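Side-chain contacts in nicotinate phosphoribosyltransferase (Vibrio cholerae, PDB 4HL7), which probably catalyses the ATP-dependent joining of nicotinate to a phosphoribosyl group, giving nicotinate ribonucleotide for NAD biosynthesis: residues Glu141-Arg145 with Gln146-Glu150; Leu199-Leu202 with Lys203-Pro207; Met236-Gln239 with Ala240-Asn243; Asn278-Arg282 with His283-Ala287. One frame throughout, in Å; residues are numbered along the deposited sequence.

Interaction 1 (Glu141-Arg145 with Gln146-Glu150); sequences EVRSR and QRWAE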
loop_
_atom_site.group_PDB
_atom_site.type_symbol
_atom_site.label_atom_id
_atom_site.label_comp_id
_atom_site.label_asym_id
_atom_site.label_seq_id
_atom_site.Cartn_x
_atom_site.Cartn_y
_atom_site.Cartn_z
ATOM N N GLU A 141 -2.530 -1.344 -15.666
ATOM C CA GLU A 141 -3.119 -0.638 -16.797
ATOM C C GLU A 141 -2.734 -1.188 -18.187
ATOM O O GLU A 141 -3.552 -1.115 -19.126
ATOM C CB GLU A 141 -2.866 0.877 -16.725
ATOM C CG GLU A 141 -3.578 1.573 -17.883
ATOM C CD GLU A 141 -3.778 3.048 -17.712
ATOM O OE1 GLU A 141 -4.112 3.688 -18.737
ATOM O OE2 GLU A 141 -3.575 3.578 -16.603
ATOM N N VAL A 142 -1.475 -1.620 -18.360
ATOM C CA VAL A 142 -1.094 -2.272 -19.601
ATOM C C VAL A 142 -1.975 -3.488 -19.857
ATOM O O VAL A 142 -2.516 -3.676 -20.975
ATOM C CB VAL A 142 0.395 -2.651 -19.597
ATOM C CG1 VAL A 142 0.715 -3.616 -20.733
ATOM C CG2 VAL A 142 1.239 -1.387 -19.724
ATOM N N ARG A 143 -2.219 -4.253 -18.805
ATOM C CA ARG A 143 -3.088 -5.421 -18.915
ATOM C C ARG A 143 -4.516 -5.002 -19.310
ATOM O O ARG A 143 -5.138 -5.633 -20.164
ATOM C CB ARG A 143 -3.073 -6.196 -17.584
ATOM C CG ARG A 143 -3.823 -7.513 -17.602
ATOM C CD ARG A 143 -5.184 -7.379 -16.917
ATOM N NE ARG A 143 -5.736 -8.684 -16.511
ATOM C CZ ARG A 143 -6.774 -8.833 -15.691
ATOM N NH1 ARG A 143 -7.391 -7.764 -15.189
ATOM N NH2 ARG A 143 -7.174 -10.054 -15.347
ATOM N N SER A 144 -5.032 -3.950 -18.682
ATOM C CA SER A 144 -6.316 -3.404 -19.082
ATOM C C SER A 144 -6.352 -3.031 -20.552
ATOM O O SER A 144 -7.257 -3.467 -21.266
ATOM C CB SER A 144 -6.724 -2.190 -18.228
ATOM O OG SER A 144 -6.756 -2.564 -16.836
ATOM N N ARG A 145 -5.372 -2.225 -20.999
ATOM C CA ARG A 145 -5.274 -1.812 -22.417
ATOM C C ARG A 145 -5.177 -2.964 -23.367
ATOM O O ARG A 145 -5.720 -2.896 -24.523
ATOM C CB ARG A 145 -4.055 -0.900 -22.595
ATOM C CG ARG A 145 -4.310 0.454 -21.995
ATOM C CD ARG A 145 -3.007 1.211 -21.767
ATOM N NE ARG A 145 -3.270 2.536 -21.182
ATOM C CZ ARG A 145 -2.971 3.688 -21.757
ATOM N NH1 ARG A 145 -2.454 3.700 -22.990
ATOM N NH2 ARG A 145 -3.230 4.834 -21.118
ATOM N N GLN A 146 -4.415 -3.984 -22.986
ATOM C CA GLN A 146 -4.132 -5.073 -23.915
ATOM C C GLN A 146 -5.244 -6.109 -23.957
ATOM O O GLN A 146 -5.574 -6.647 -25.044
ATOM C CB GLN A 146 -2.806 -5.717 -23.629
ATOM C CG GLN A 146 -1.741 -5.074 -24.483
ATOM C CD GLN A 146 -0.354 -5.611 -24.265
ATOM O OE1 GLN A 146 0.589 -4.841 -24.286
ATOM N NE2 GLN A 146 -0.207 -6.942 -24.121
ATOM N N ARG A 147 -5.860 -6.335 -22.799
ATOM C CA ARG A 147 -6.789 -7.464 -22.628
ATOM C C ARG A 147 -8.233 -7.091 -22.318
ATOM O O ARG A 147 -9.127 -7.926 -22.480
ATOM C CB ARG A 147 -6.220 -8.443 -21.626
ATOM C CG ARG A 147 -4.931 -9.052 -22.144
ATOM C CD ARG A 147 -4.179 -9.800 -21.079
ATOM N NE ARG A 147 -2.969 -10.434 -21.635
ATOM C CZ ARG A 147 -2.245 -11.331 -20.976
ATOM N NH1 ARG A 147 -1.162 -11.864 -21.526
ATOM N NH2 ARG A 147 -2.600 -11.696 -19.761
ATOM N N TRP A 148 -8.495 -5.838 -21.921
ATOM C CA TRP A 148 -9.832 -5.436 -21.500
ATOM C C TRP A 148 -10.220 -4.146 -22.099
ATOM O O TRP A 148 -10.913 -3.346 -21.497
ATOM C CB TRP A 148 -9.920 -5.397 -19.961
ATOM C CG TRP A 148 -9.763 -6.792 -19.427
ATOM C CD1 TRP A 148 -8.585 -7.461 -19.051
ATOM C CD2 TRP A 148 -10.829 -7.795 -19.315
ATOM N NE1 TRP A 148 -8.862 -8.752 -18.697
ATOM C CE2 TRP A 148 -10.195 -9.019 -18.853
ATOM C CE3 TRP A 148 -12.225 -7.768 -19.508
ATOM C CZ2 TRP A 148 -10.927 -10.158 -18.563
ATOM C CZ3 TRP A 148 -12.957 -8.947 -19.264
ATOM C CH2 TRP A 148 -12.313 -10.117 -18.819
ATOM N N ALA A 149 -9.734 -3.914 -23.310
ATOM C CA ALA A 149 -9.891 -2.640 -23.986
ATOM C C ALA A 149 -11.352 -2.395 -24.392
ATOM O O ALA A 149 -11.795 -1.251 -24.503
ATOM C CB ALA A 149 -8.942 -2.578 -25.192
ATOM N N GLU A 150 -12.138 -3.459 -24.518
ATOM C CA GLU A 150 -13.536 -3.294 -24.977
ATOM C C GLU A 150 -14.577 -3.061 -23.839
ATOM O O GLU A 150 -15.802 -2.916 -24.086
ATOM C CB GLU A 150 -13.921 -4.432 -25.962
ATOM C CG GLU A 150 -13.973 -5.856 -25.367
ATOM C CD GLU A 150 -12.758 -6.280 -24.495
ATOM O OE1 GLU A 150 -11.573 -5.970 -24.828
ATOM O OE2 GLU A 150 -12.989 -6.956 -23.468
#

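Interaction 2 (Leu199-Leu202 with Lys203-Pro207); sequences LACL and KQEIP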
loop_
_atom_site.group_PDB
_atom_site.type_symbol
_atom_site.label_atom_id
_atom_site.label_comp_id
_atom_site.label_asym_id
_atom_site.label_seq_id
_atom_site.Cartn_x
_atom_site.Cartn_y
_atom_site.Cartn_z
ATOM N N LEU A 199 -12.515 9.005 -8.168
ATOM C CA LEU A 199 -12.312 10.007 -7.144
ATOM C C LEU A 199 -13.256 11.223 -7.369
ATOM O O LEU A 199 -13.842 11.739 -6.417
ATOM C CB LEU A 199 -10.802 10.433 -7.064
ATOM C CG LEU A 199 -9.919 9.414 -6.317
ATOM C CD1 LEU A 199 -8.462 9.746 -6.550
ATOM C CD2 LEU A 199 -10.217 9.576 -4.840
ATOM N N ALA A 200 -13.386 11.680 -8.628
ATOM C CA ALA A 200 -14.314 12.761 -8.977
ATOM C C ALA A 200 -15.732 12.438 -8.482
ATOM O O ALA A 200 -16.425 13.297 -7.933
ATOM C CB ALA A 200 -14.318 13.012 -10.486
ATOM N N CYS A 201 -16.163 11.193 -8.660
ATOM C CA CYS A 201 -17.514 10.800 -8.300
ATOM C C CYS A 201 -17.684 10.764 -6.765
ATOM O O CYS A 201 -18.661 11.288 -6.213
ATOM C CB CYS A 201 -17.799 9.450 -8.945
ATOM S SG CYS A 201 -19.322 8.620 -8.420
ATOM N N LEU A 202 -16.721 10.151 -6.059
ATOM C CA LEU A 202 -16.730 10.159 -4.592
ATOM C C LEU A 202 -16.805 11.567 -4.050
ATOM O O LEU A 202 -17.598 11.859 -3.156
ATOM C CB LEU A 202 -15.500 9.461 -4.043
ATOM C CG LEU A 202 -15.372 7.981 -4.368
ATOM C CD1 LEU A 202 -13.977 7.486 -3.919
ATOM C CD2 LEU A 202 -16.511 7.118 -3.820
ATOM N N LYS A 203 -15.993 12.454 -4.602
ATOM C CA LYS A 203 -16.005 13.817 -4.155
ATOM C C LYS A 203 -17.393 14.476 -4.381
ATOM O O LYS A 203 -17.884 15.207 -3.526
ATOM C CB LYS A 203 -14.908 14.606 -4.848
ATOM C CG LYS A 203 -15.096 16.108 -4.694
ATOM C CD LYS A 203 -13.807 16.894 -4.804
ATOM C CE LYS A 203 -14.074 18.348 -4.399
ATOM N NZ LYS A 203 -13.083 19.294 -4.987
ATOM N N GLN A 204 -18.008 14.187 -5.522
ATOM C CA GLN A 204 -19.321 14.724 -5.824
ATOM C C GLN A 204 -20.465 14.101 -4.992
ATOM O O GLN A 204 -21.367 14.802 -4.570
ATOM C CB GLN A 204 -19.579 14.645 -7.310
ATOM C CG GLN A 204 -21.039 14.894 -7.685
ATOM C CD GLN A 204 -21.382 14.232 -8.994
ATOM O OE1 GLN A 204 -20.901 14.652 -10.053
ATOM N NE2 GLN A 204 -22.193 13.162 -8.937
ATOM N N GLU A 205 -20.390 12.806 -4.714
ATOM C CA GLU A 205 -21.500 12.062 -4.137
ATOM C C GLU A 205 -21.442 11.962 -2.617
ATOM O O GLU A 205 -22.505 12.037 -1.957
ATOM C CB GLU A 205 -21.594 10.642 -4.736
ATOM C CG GLU A 205 -21.943 10.634 -6.187
ATOM C CD GLU A 205 -23.349 11.151 -6.410
ATOM O OE1 GLU A 205 -24.293 10.699 -5.702
ATOM O OE2 GLU A 205 -23.517 11.992 -7.303
ATOM N N ILE A 206 -20.247 11.764 -2.052
ATOM C CA ILE A 206 -20.136 11.488 -0.589
ATOM C C ILE A 206 -18.997 12.294 0.044
ATOM O O ILE A 206 -18.223 11.789 0.867
ATOM C CB ILE A 206 -19.986 9.968 -0.251
ATOM C CG1 ILE A 206 -18.762 9.370 -0.919
ATOM C CG2 ILE A 206 -21.232 9.170 -0.661
ATOM C CD1 ILE A 206 -18.323 8.083 -0.232
ATOM N N PRO A 207 -18.898 13.584 -0.315
ATOM C CA PRO A 207 -17.773 14.402 0.196
ATOM C C PRO A 207 -17.649 14.370 1.723
ATOM O O PRO A 207 -16.529 14.458 2.284
ATOM C CB PRO A 207 -18.131 15.817 -0.268
ATOM C CG PRO A 207 -19.601 15.789 -0.493
ATOM C CD PRO A 207 -19.860 14.403 -1.081
#

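Interaction 3 (Met236-Gln239 with Ala240-Asn243); sequences MGHQ and ALVN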
loop_
_atom_site.group_PDB
_atom_site.type_symbol
_atom_site.label_atom_id
_atom_site.label_comp_id
_atom_site.label_asym_id
_atom_site.label_seq_id
_atom_site.Cartn_x
_atom_site.Cartn_y
_atom_site.Cartn_z
HETATM N N MSE A 236 10.278 -3.921 7.991
HETATM C CA MSE A 236 11.037 -5.089 7.491
HETATM C C MSE A 236 12.478 -4.668 7.254
HETATM O O MSE A 236 13.386 -5.380 7.628
HETATM C CB MSE A 236 10.400 -5.511 6.129
HETATM C CG MSE A 236 9.067 -6.219 6.402
HETATM SE SE MSE A 236 8.078 -6.298 4.677
HETATM C CE MSE A 236 9.071 -7.833 3.970
ATOM N N GLY A 237 12.696 -3.489 6.629
ATOM C CA GLY A 237 14.092 -3.038 6.381
ATOM C C GLY A 237 14.904 -2.987 7.681
ATOM O O GLY A 237 16.091 -3.282 7.704
ATOM N N HIS A 238 14.269 -2.573 8.777
ATOM C CA HIS A 238 14.982 -2.547 10.079
ATOM C C HIS A 238 15.485 -3.867 10.567
ATOM O O HIS A 238 16.375 -3.918 11.418
ATOM C CB HIS A 238 14.172 -1.789 11.153
ATOM C CG HIS A 238 14.273 -0.283 10.990
ATOM N ND1 HIS A 238 13.540 0.388 10.078
ATOM C CD2 HIS A 238 15.171 0.649 11.526
ATOM C CE1 HIS A 238 13.883 1.709 10.092
ATOM N NE2 HIS A 238 14.879 1.868 10.982
ATOM N N GLN A 239 14.956 -4.968 10.036
ATOM C CA GLN A 239 15.500 -6.325 10.355
ATOM C C GLN A 239 16.923 -6.535 9.875
ATOM O O GLN A 239 17.628 -7.448 10.321
ATOM C CB GLN A 239 14.588 -7.444 9.765
ATOM C CG GLN A 239 13.192 -7.426 10.368
ATOM C CD GLN A 239 12.222 -8.266 9.539
ATOM O OE1 GLN A 239 12.653 -9.030 8.695
ATOM N NE2 GLN A 239 10.905 -8.104 9.768
ATOM N N ALA A 240 17.310 -5.744 8.904
ATOM C CA ALA A 240 18.669 -5.748 8.387
ATOM C C ALA A 240 19.556 -4.669 9.050
ATOM O O ALA A 240 20.797 -4.841 9.124
ATOM C CB ALA A 240 18.663 -5.531 6.865
ATOM N N LEU A 241 18.950 -3.586 9.511
ATOM C CA LEU A 241 19.710 -2.412 9.927
ATOM C C LEU A 241 20.040 -2.407 11.442
ATOM O O LEU A 241 21.072 -1.774 11.851
ATOM C CB LEU A 241 18.895 -1.126 9.602
ATOM C CG LEU A 241 18.544 -0.985 8.114
ATOM C CD1 LEU A 241 17.672 0.247 7.938
ATOM C CD2 LEU A 241 19.840 -0.789 7.388
ATOM N N VAL A 242 19.217 -3.081 12.251
ATOM C CA VAL A 242 19.527 -3.239 13.699
ATOM C C VAL A 242 19.376 -4.705 14.051
ATOM O O VAL A 242 19.118 -5.511 13.190
ATOM C CB VAL A 242 18.566 -2.363 14.581
ATOM C CG1 VAL A 242 18.804 -0.876 14.197
ATOM C CG2 VAL A 242 17.042 -2.683 14.360
ATOM N N ASN A 243 19.447 -5.061 15.351
ATOM C CA ASN A 243 19.212 -6.434 15.652
ATOM C C ASN A 243 17.765 -6.794 15.360
ATOM O O ASN A 243 16.882 -5.972 15.525
ATOM C CB ASN A 243 19.545 -6.771 17.132
ATOM C CG ASN A 243 19.504 -8.268 17.366
ATOM O OD1 ASN A 243 18.464 -8.812 17.825
ATOM N ND2 ASN A 243 20.590 -8.969 16.932
#

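Interaction 4 (Asn278-Arg282 with His283-Ala287); sequences NDFNR and HLANA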
loop_
_atom_site.group_PDB
_atom_site.type_symbol
_atom_site.label_atom_id
_atom_site.label_comp_id
_atom_site.label_asym_id
_atom_site.label_seq_id
_atom_site.Cartn_x
_atom_site.Cartn_y
_atom_site.Cartn_z
ATOM N N ASN A 278 3.891 -5.818 22.365
ATOM C CA ASN A 278 5.056 -5.770 23.240
ATOM C C ASN A 278 6.003 -4.637 22.934
ATOM O O ASN A 278 6.733 -4.179 23.824
ATOM C CB ASN A 278 5.858 -7.077 23.209
ATOM C CG ASN A 278 5.132 -8.194 23.897
ATOM O OD1 ASN A 278 4.195 -7.946 24.685
ATOM N ND2 ASN A 278 5.542 -9.447 23.610
ATOM N N ASP A 279 5.994 -4.162 21.695
ATOM C CA ASP A 279 6.865 -3.025 21.336
ATOM C C ASP A 279 6.202 -1.664 21.518
ATOM O O ASP A 279 6.885 -0.647 21.699
ATOM C CB ASP A 279 7.362 -3.174 19.851
ATOM C CG ASP A 279 8.442 -4.262 19.699
ATOM O OD1 ASP A 279 9.147 -4.631 20.688
ATOM O OD2 ASP A 279 8.572 -4.775 18.592
ATOM N N PHE A 280 4.884 -1.645 21.470
ATOM C CA PHE A 280 4.118 -0.383 21.330
ATOM C C PHE A 280 3.874 0.167 22.729
ATOM O O PHE A 280 2.762 0.068 23.257
ATOM C CB PHE A 280 2.815 -0.674 20.577
ATOM C CG PHE A 280 2.141 0.558 19.934
ATOM C CD1 PHE A 280 2.857 1.481 19.156
ATOM C CD2 PHE A 280 0.763 0.730 20.072
ATOM C CE1 PHE A 280 2.211 2.575 18.587
ATOM C CE2 PHE A 280 0.113 1.830 19.524
ATOM C CZ PHE A 280 0.838 2.741 18.734
ATOM N N ASN A 281 4.959 0.695 23.362
ATOM C CA ASN A 281 4.864 1.133 24.739
ATOM C C ASN A 281 4.083 2.466 24.895
ATOM O O ASN A 281 3.564 3.058 23.945
ATOM C CB ASN A 281 6.262 1.235 25.345
ATOM C CG ASN A 281 7.139 2.191 24.600
ATOM O OD1 ASN A 281 6.730 3.276 24.281
ATOM N ND2 ASN A 281 8.391 1.778 24.341
ATOM N N ARG A 282 3.979 2.924 26.129
ATOM C CA ARG A 282 3.072 4.005 26.410
ATOM C C ARG A 282 3.517 5.275 25.651
ATOM O O ARG A 282 2.672 6.006 25.075
ATOM C CB ARG A 282 3.002 4.250 27.954
ATOM C CG ARG A 282 1.891 5.237 28.323
ATOM C CD ARG A 282 1.611 5.365 29.839
ATOM N NE ARG A 282 2.610 6.244 30.373
ATOM C CZ ARG A 282 2.499 7.580 30.304
ATOM N NH1 ARG A 282 3.485 8.345 30.771
ATOM N NH2 ARG A 282 1.404 8.111 29.732
ATOM N N HIS A 283 4.833 5.494 25.575
ATOM C CA HIS A 283 5.334 6.702 24.898
ATOM C C HIS A 283 5.032 6.634 23.398
ATOM O O HIS A 283 4.503 7.603 22.841
ATOM C CB HIS A 283 6.788 6.978 25.265
ATOM C CG HIS A 283 7.013 7.277 26.778
ATOM N ND1 HIS A 283 8.121 6.867 27.440
ATOM C CD2 HIS A 283 6.183 7.842 27.735
ATOM C CE1 HIS A 283 8.059 7.272 28.713
ATOM N NE2 HIS A 283 6.857 7.854 28.909
ATOM N N LEU A 284 5.170 5.454 22.785
ATOM C CA LEU A 284 4.906 5.289 21.362
ATOM C C LEU A 284 3.423 5.338 21.093
ATOM O O LEU A 284 2.974 5.917 20.108
ATOM C CB LEU A 284 5.488 3.970 20.846
ATOM C CG LEU A 284 7.027 4.043 20.733
ATOM C CD1 LEU A 284 7.601 2.650 20.491
ATOM C CD2 LEU A 284 7.527 5.053 19.705
ATOM N N ALA A 285 2.653 4.701 21.956
ATOM C CA ALA A 285 1.140 4.665 21.770
ATOM C C ALA A 285 0.503 6.039 21.902
ATOM O O ALA A 285 -0.523 6.309 21.264
ATOM C CB ALA A 285 0.492 3.677 22.745
ATOM N N ASN A 286 1.086 6.914 22.723
ATOM C CA ASN A 286 0.614 8.281 22.815
ATOM C C ASN A 286 1.075 9.131 21.646
ATOM O O ASN A 286 0.318 9.906 21.115
ATOM C CB ASN A 286 1.080 8.912 24.121
ATOM C CG ASN A 286 0.089 8.629 25.268
ATOM O OD1 ASN A 286 -1.079 8.902 25.142
ATOM N ND2 ASN A 286 0.575 8.065 26.370
ATOM N N ALA A 287 2.288 8.906 21.191
ATOM C CA ALA A 287 2.768 9.733 20.093
ATOM C C ALA A 287 2.096 9.356 18.756
ATOM O O ALA A 287 1.804 10.227 17.949
ATOM C CB ALA A 287 4.284 9.571 19.961
HETATM O O HOH W 1 -1.011 7.190 28.860
#

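Interaction 1 (Glu141-Arg145 with Gln146-Glu150)
Arg-143 and Trp-148, five residues apart at the end of helix 131-147, run alongside each other in the same direction. The indole NE1 sits over the centre of one guanidinium face, 3.7 Å from Arg-143 CZ. The two planes are 50° apart, so the approach is inclined rather than a flat stack. A bend in the arginine chain makes it possible: CG stands anti to the backbone N, and chi2 of -102° then turns the rest of the chain toward the indole.

Arg-147, one helical turn beyond Arg-143, crosses it at about a right angle, touching it through aliphatic carbons, with Arg-147 CD 4.2 Å from Arg-143 CG. Both arginines form salt bridges with Glu-48, and Arg-143 also donates to the carbonyl of Arg-369. On another side of the helix Gln-146 lies alongside Val-142, its OE1 3.8 Å from Val-142 CG1, while its NE2 donates to the carbonyl of Gly-53 at helix 52-64.

Within 141-145, Arg-145 forms a salt bridge with Glu-141, taking OE1 side-on through NE and NH2, each at 2.8 Å from that oxygen. Both nitrogens approach on the anti side, tilted out of the carboxylate plane to the same face. The main chain closes with Trp-148 N donating to Ser-144 O at 2.8 Å, and helical geometry stops at Trp-148.

The shared carboxylate of Glu-48 probably offsets the like charges of Arg-143 and Arg-147, allowing two arginines to pack together at a helix end, one of them against an indole.

Interaction 2 (Leu199-Leu202 with Lys203-Pro207)
Leu-202 O receives two backbone donors where helix 192-205 ends. Ile-206 N makes the stronger bond, 2.9 Å from Leu-202 O with an N-H...O angle of 162°; Glu-205 N adds a weak one. Glu-205 N bonds mainly to Cys-201 O, at 2.7 Å, and thus divides its hydrogen between two successive carbonyls. The backbone of Ile-206 is no longer helical.

Its side chain nevertheless returns to the helix. CG1 lies between the backbone N and the carbonyl carbon (chi1 59°), and CD1 reaches 4.1 Å from Leu-202 CD2. The two aliphatic chains are roughly aligned. One residue earlier, Glu-205 bends at chi2, and its CG comes 4.0 Å from Cys-201 SG by simple van der Waals contact.

The helix connects parallel strands 181-183 and 210-213 in a beta-alpha-beta unit. Ile-206 touches Leu-181 of the first strand, whereas Cys-201 packs on leucines of helix 155-174. Lys-203 points its amine elsewhere, to the carbonyl of Phe-222.

The last turn's carbonyls of Cys-201 and Leu-202 are thus met by the N-H groups of Glu-205 and Ile-206, while the side chains of Leu-202 and Ile-206 add an apolar contact alongside before the chain turns toward the next strand.

Interaction 3 (Met236-Gln239 with Ala240-Asn243)
Leu-241 lays CD1 over one face of the His-238 ring, 4.4 Å from His-238 CD2, a loose contact made one helical turn along. Its CG is anti to the carbonyl carbon (chi1 -58°), which also brings that CG to 3.4 Å from Gly-237 O. The imidazole meets it with CG of His-238 likewise beside its own backbone N (chi1 -78°).

The ring itself is fixed by partners beyond the two segments: ND1 donates to Trp-234 O, and NE2 is hydrogen-bonded to Tyr-34 OH. Trp-234 also meets the imidazole edge-to-face.

These residues end helix 232-241, in the part of the chain assigned to the TIM-barrel clan, and the last turn tightens. Ala-240 N donates to Gly-237 O at 3.0 Å, a three-residue step of the 3-10 kind, with the donor well above the carbonyl plane. Leu-241 N makes only weak bonds, to the carbonyls of Gly-237 and His-238.

Val-242 has left helical backbone angles, yet its N donates to His-238 O at 3.1 Å with an N-H...O angle of 164°. Val-242 CG2 lies 3.3 Å from the same His-238 O. Gln-239, its chain extended beyond CG, reaches the loop at Ala-386, whose N donates to OE1.

Interaction 4 (Asn278-Arg282 with His283-Ala287)
Asp-279 ends helix 273-279, and its carbonyl oxygen lies 3.6 Å from Leu-284 CD1; its carboxylate turns elsewhere, to Gln-248. Phe-280 follows at the centre of an inverse gamma turn that redirects the chain. Its CG is anti to the backbone N (chi1 -160°), and the ring reaches the first turn of helix 282-287, against Leu-284 and Ala-285. Ala-285 CA sits over one ring face, offset toward the rim, 3.9 Å from the Phe-280 ring centroid and 23° off the normal, a CH-pi contact. Ala-285 CB adds an apolar touch at 3.7 Å from Phe-280 CE2, and Leu-284 CB meets Phe-280 CD1. Met-305 and Tyr-309 of helix 298-311 also pack on this phenyl group.

Asn-281 is the N-cap of helix 282-287. With chi1 at 59° its amide folds back, and OD1 accepts from Leu-284 N at 3.1 Å, while its backbone O accepts from Ala-285 N at 2.7 Å.

Arg-282 bends at chi3, its guanidinium NH1 coming to the edge of the His-283 ring, 3.9 Å from His-283 NE2. A water accepts from both Arg-282 NH2, in the guanidinium plane, and Asn-286 ND2. Asn-286 N donates to Arg-282 O, with ND2 adding a weak bond to that oxygen.

Capping thus satisfies a first-turn N-H with a side-chain oxygen, while a water that accepts from both Arg-282 NH2 and Asn-286 ND2 probably eases the approach of the two donors.

Overall arrangement
Interactions 1, 2 and 3 each mark a helix C-terminus, of helices 131-147, 192-205 and 232-241, whereas interaction 4 passes from the end of one helix to the capped start of another. Interaction 3 is the buried one; the other three mix buried and exposed residues. Charge dominates interaction 1, aliphatic packing interaction 2, and an aromatic face plus a water bridge interaction 4; interaction 3 centres on a histidine whose ring nitrogens are bonded to residues beyond its segments. None touches another: interactions 3 and 4 are nearest, about 9 Å between closest atoms, and both pack against helix 247-258. Interactions 1 and 4 stand farthest apart, about 46 Å between centres, on opposite sides of the chain's centre.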